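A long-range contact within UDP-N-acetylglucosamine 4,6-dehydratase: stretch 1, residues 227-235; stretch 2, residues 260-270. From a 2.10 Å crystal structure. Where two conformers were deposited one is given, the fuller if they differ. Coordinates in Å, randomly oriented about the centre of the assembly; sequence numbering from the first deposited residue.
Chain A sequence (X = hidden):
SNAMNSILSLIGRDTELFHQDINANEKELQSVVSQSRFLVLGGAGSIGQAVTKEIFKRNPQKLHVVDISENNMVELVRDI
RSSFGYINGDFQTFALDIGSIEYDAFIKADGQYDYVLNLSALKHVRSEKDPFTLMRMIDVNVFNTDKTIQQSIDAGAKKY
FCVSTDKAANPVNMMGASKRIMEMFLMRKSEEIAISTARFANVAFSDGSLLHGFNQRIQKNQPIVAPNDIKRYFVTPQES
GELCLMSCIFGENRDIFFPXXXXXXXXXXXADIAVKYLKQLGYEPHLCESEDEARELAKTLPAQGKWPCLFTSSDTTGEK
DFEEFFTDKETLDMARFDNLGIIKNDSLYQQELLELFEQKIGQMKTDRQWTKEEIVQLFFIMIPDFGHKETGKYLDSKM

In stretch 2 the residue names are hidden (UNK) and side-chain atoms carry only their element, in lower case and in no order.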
# COMPACT_ATOMS: atom_id res chain seq x y z
N PRO A 227 10.91 -18.07 -12.21
CA PRO A 227 12.24 -18.63 -12.34
C PRO A 227 12.26 -20.13 -12.07
O PRO A 227 11.59 -20.59 -11.14
CB PRO A 227 13.06 -17.88 -11.28
CG PRO A 227 12.27 -16.68 -10.89
CD PRO A 227 10.84 -17.00 -11.19
N ASN A 228 13.01 -20.90 -12.87
CA ASN A 228 13.15 -22.30 -12.57
C ASN A 228 14.46 -22.56 -11.91
O ASN A 228 14.70 -23.69 -11.54
CB ASN A 228 12.90 -23.22 -13.79
CG ASN A 228 13.83 -22.94 -14.96
OD1 ASN A 228 14.83 -22.24 -14.85
ND2 ASN A 228 13.49 -23.53 -16.12
N ASP A 229 15.27 -21.52 -11.69
CA ASP A 229 16.63 -21.69 -11.13
C ASP A 229 16.89 -20.98 -9.78
O ASP A 229 18.02 -20.84 -9.34
CB ASP A 229 17.69 -21.27 -12.16
CG ASP A 229 17.64 -19.78 -12.49
OD1 ASP A 229 16.66 -19.08 -12.07
OD2 ASP A 229 18.57 -19.31 -13.19
N ILE A 230 15.82 -20.54 -9.14
CA ILE A 230 15.88 -19.94 -7.80
C ILE A 230 15.02 -20.81 -6.87
O ILE A 230 13.82 -21.02 -7.12
CB ILE A 230 15.33 -18.48 -7.81
CG1 ILE A 230 15.99 -17.64 -8.92
CG2 ILE A 230 15.52 -17.78 -6.45
CD1 ILE A 230 17.47 -17.65 -8.86
N LYS A 231 15.64 -21.35 -5.83
CA LYS A 231 14.92 -22.14 -4.83
C LYS A 231 14.83 -21.36 -3.53
O LYS A 231 15.76 -20.64 -3.17
CB LYS A 231 15.66 -23.44 -4.56
CG LYS A 231 15.66 -24.46 -5.69
CD LYS A 231 16.97 -25.25 -5.69
CE LYS A 231 16.75 -26.73 -5.56
NZ LYS A 231 17.92 -27.37 -4.94
N ARG A 232 13.73 -21.51 -2.81
CA ARG A 232 13.62 -20.91 -1.48
C ARG A 232 12.96 -21.87 -0.52
O ARG A 232 12.32 -22.83 -0.94
CB ARG A 232 12.76 -19.63 -1.49
CG ARG A 232 13.27 -18.51 -2.37
CD ARG A 232 14.46 -17.82 -1.77
NE ARG A 232 14.89 -16.70 -2.61
CZ ARG A 232 16.07 -16.59 -3.22
NH1 ARG A 232 17.02 -17.53 -3.14
NH2 ARG A 232 16.31 -15.50 -3.95
N TYR A 233 13.13 -21.56 0.76
CA TYR A 233 12.27 -22.05 1.82
C TYR A 233 11.04 -21.19 1.99
O TYR A 233 11.12 -19.95 2.05
CB TYR A 233 13.01 -22.03 3.15
CG TYR A 233 14.21 -22.92 3.21
CD1 TYR A 233 14.08 -24.30 3.09
CD2 TYR A 233 15.47 -22.39 3.46
CE1 TYR A 233 15.22 -25.15 3.18
CE2 TYR A 233 16.60 -23.21 3.53
CZ TYR A 233 16.46 -24.58 3.39
OH TYR A 233 17.57 -25.34 3.46
N PHE A 234 9.90 -21.86 2.13
CA PHE A 234 8.64 -21.21 2.25
C PHE A 234 7.91 -21.56 3.54
O PHE A 234 7.90 -22.70 3.99
CB PHE A 234 7.76 -21.61 1.08
CG PHE A 234 8.23 -21.06 -0.22
CD1 PHE A 234 7.73 -19.86 -0.70
CD2 PHE A 234 9.17 -21.76 -0.98
CE1 PHE A 234 8.17 -19.35 -1.90
CE2 PHE A 234 9.60 -21.26 -2.16
CZ PHE A 234 9.11 -20.07 -2.64
N VAL A 235 7.25 -20.57 4.12
CA VAL A 235 6.36 -20.76 5.25
C VAL A 235 5.01 -20.21 4.89
O VAL A 235 4.88 -19.48 3.93
CB VAL A 235 6.84 -20.06 6.51
CG1 VAL A 235 8.12 -20.68 7.00
CG2 VAL A 235 7.06 -18.55 6.25
N UNK A 260 13.85 -22.97 12.62
CA UNK A 260 14.86 -23.99 12.43
C UNK A 260 14.57 -24.73 11.12
O UNK A 260 13.41 -24.88 10.72
c UNK A 260 15.10 -25.28 16.07
c UNK A 260 15.44 -24.37 14.89
c UNK A 260 14.90 -24.96 13.60
c UNK A 260 16.08 -25.13 17.22
n UNK A 260 15.61 -25.92 18.36
N UNK A 261 15.63 -25.14 10.43
CA UNK A 261 15.47 -25.93 9.21
C UNK A 261 15.17 -27.32 9.72
O UNK A 261 16.04 -27.96 10.25
c UNK A 261 16.73 -25.90 8.35
c UNK A 261 16.31 -23.54 7.35
c UNK A 261 18.49 -24.75 7.00
c UNK A 261 17.32 -24.52 7.96
N UNK A 262 13.91 -27.73 9.64
CA UNK A 262 13.51 -29.06 10.03
C UNK A 262 13.60 -29.89 8.78
O UNK A 262 13.77 -29.36 7.68
o UNK A 262 11.20 -29.28 9.37
c UNK A 262 12.06 -29.09 10.49
N UNK A 263 13.42 -31.18 8.97
CA UNK A 263 13.54 -32.16 7.89
C UNK A 263 12.40 -31.97 6.90
O UNK A 263 12.52 -32.37 5.73
c UNK A 263 13.49 -33.59 8.45
c UNK A 263 13.56 -34.75 7.40
c UNK A 263 14.95 -34.99 6.83
o UNK A 263 15.48 -34.10 6.11
o UNK A 263 15.51 -36.07 7.10
N UNK A 264 11.31 -31.38 7.38
CA UNK A 264 10.15 -31.10 6.53
C UNK A 264 10.42 -29.97 5.52
O UNK A 264 9.92 -30.04 4.38
c UNK A 264 8.93 -30.75 7.40
N UNK A 265 11.17 -28.93 5.94
CA UNK A 265 11.38 -27.74 5.13
C UNK A 265 12.36 -28.02 3.99
O UNK A 265 13.55 -28.31 4.23
c UNK A 265 10.97 -25.65 6.71
c UNK A 265 9.93 -25.08 5.74
c UNK A 265 11.93 -26.58 5.97
c UNK A 265 11.73 -24.54 7.40
N UNK A 266 11.87 -27.94 2.75
CA UNK A 266 12.71 -28.20 1.60
C UNK A 266 12.80 -26.96 0.76
O UNK A 266 11.84 -26.21 0.67
c UNK A 266 11.08 -31.45 1.81
n UNK A 266 11.61 -32.55 2.44
n UNK A 266 13.26 -31.32 1.84
c UNK A 266 12.11 -30.67 1.43
c UNK A 266 12.93 -32.44 2.44
c UNK A 266 12.15 -29.35 0.73
N UNK A 267 13.96 -26.78 0.13
CA UNK A 267 14.10 -25.76 -0.89
C UNK A 267 13.23 -26.17 -2.07
O UNK A 267 13.24 -27.33 -2.43
c UNK A 267 17.96 -25.42 -0.80
c UNK A 267 16.39 -23.61 -0.04
c UNK A 267 16.56 -25.10 -0.30
c UNK A 267 15.54 -25.62 -1.33
N UNK A 268 12.47 -25.23 -2.63
CA UNK A 268 11.58 -25.50 -3.75
C UNK A 268 11.71 -24.32 -4.69
O UNK A 268 11.82 -23.19 -4.26
c UNK A 268 8.52 -26.41 -1.45
c UNK A 268 9.18 -25.79 -4.57
c UNK A 268 10.09 -25.57 -3.33
c UNK A 268 9.83 -26.68 -2.31
N UNK A 269 11.66 -24.58 -5.98
CA UNK A 269 11.79 -23.50 -6.95
C UNK A 269 10.44 -22.84 -7.17
O UNK A 269 9.41 -23.42 -6.86
c UNK A 269 12.35 -24.04 -8.28
o UNK A 269 11.32 -24.60 -9.08
N UNK A 270 10.46 -21.62 -7.67
CA UNK A 270 9.27 -20.89 -7.98
C UNK A 270 8.47 -21.58 -9.08
O UNK A 270 7.25 -21.62 -9.01
c UNK A 270 11.42 -18.28 -7.14
c UNK A 270 10.94 -17.00 -5.17
c UNK A 270 11.86 -17.49 -6.09
c UNK A 270 9.61 -17.30 -5.32
c UNK A 270 9.19 -18.08 -6.36
c UNK A 270 9.60 -19.45 -8.41
c UNK A 270 10.08 -18.58 -7.29
O HOH W 1 12.97 -25.41 -11.16
O HOH W 2 10.05 -24.60 2.14

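Position 260 carries four carbons in a row ending in a nitrogen, and lies out of reach of stretch 1. This unbranched chain is Lys260. Its amino group is hydrogen-bonded elsewhere in the structure.

Position 261 has four carbons, forked at the second. One fork carbon lies over a face of the Tyr233 ring. This is Leu261. Its CD2 sits 4.2 Å from the centroid of the Tyr233 ring, and its CD1 is 3.7 Å from Tyr233 OH.

Position 262 has one carbon and one oxygen, and touches nothing on stretch 1. It is Ser262.

Position 263 has three carbons, the third carrying two oxygens, and is out of reach of stretch 1. This is a carboxylate on a two-carbon arm, so Glu263.

Position 264 has a single carbon, also out of reach, and is Ala264. Its N donates to Ser262 OG at 2.9 Å, which helps hold the turn.

Position 265 has four carbons, forked at the second, and its CA-to-CB bond points toward stretch 1. One fork carbon approaches the backbone of Phe234. This is Leu265, with CD2 3.6 Å from Phe234 O. Leu265 N donates to Ser262 O at 3.2 Å, closing the turn.

Position 266 has one carbon and then a five-membered ring of three carbons and two nitrogens. Its CA-to-CB bond points away from stretch 1, and the ring makes no close contact there. The ring is an imidazole, so His266. Its backbone still serves the contact: water 2 donates to His266 O at 2.8 Å and accepts from Phe234 N at 2.7 Å.

Position 267 has four carbons, forked at the second. A fork carbon lies over the Tyr233 face opposite Leu261. This is Leu267. Its CD2 is 3.5 Å from the Tyr233 ring centroid and nearly on the ring normal, so the tyrosine ring is held between two leucines.

Position 268 has four carbons, forked at the first, with one arm two carbons long. Its CB is 4.5 Å from Phe234 CE2. That is Ile268. Its side chain is on the same sheet face as that of Arg232.

Position 269 has one carbon and one oxygen. The carbon lies near Lys231 CG, and the oxygen meets water 1, which donates to Asn228 O at 2.5 Å. It is Ser269, paired with Lys231 at a CA-CA distance of 4.0 Å. Its OG is 2.8 Å from water 1 and caps a backbone N just past the stretch.

Position 270 has one carbon and then a ring of six carbons, with no oxygen. The ring packs on Ile230 and Phe234. It is Phe270. The edge of Phe234 meets its face, with centroids 5.8 Å apart and planes at 88°. Its CE2 packs on Ile230 CG2 at 3.7 Å, and its CB on Pro227 CD at 3.9 Å.

The contact is a short antiparallel pairing flanked by apolar packing. Arg232 N donates to Ile268 O, and Ile268 N to Arg232 O, both at 2.9 Å. A weak bond from Phe270 N to Ile230 O, at 3.5 Å, extends the pairing. Together the stretches bury 877 Å².

Stretch 2, residues 260-270: KLSEALHLISF
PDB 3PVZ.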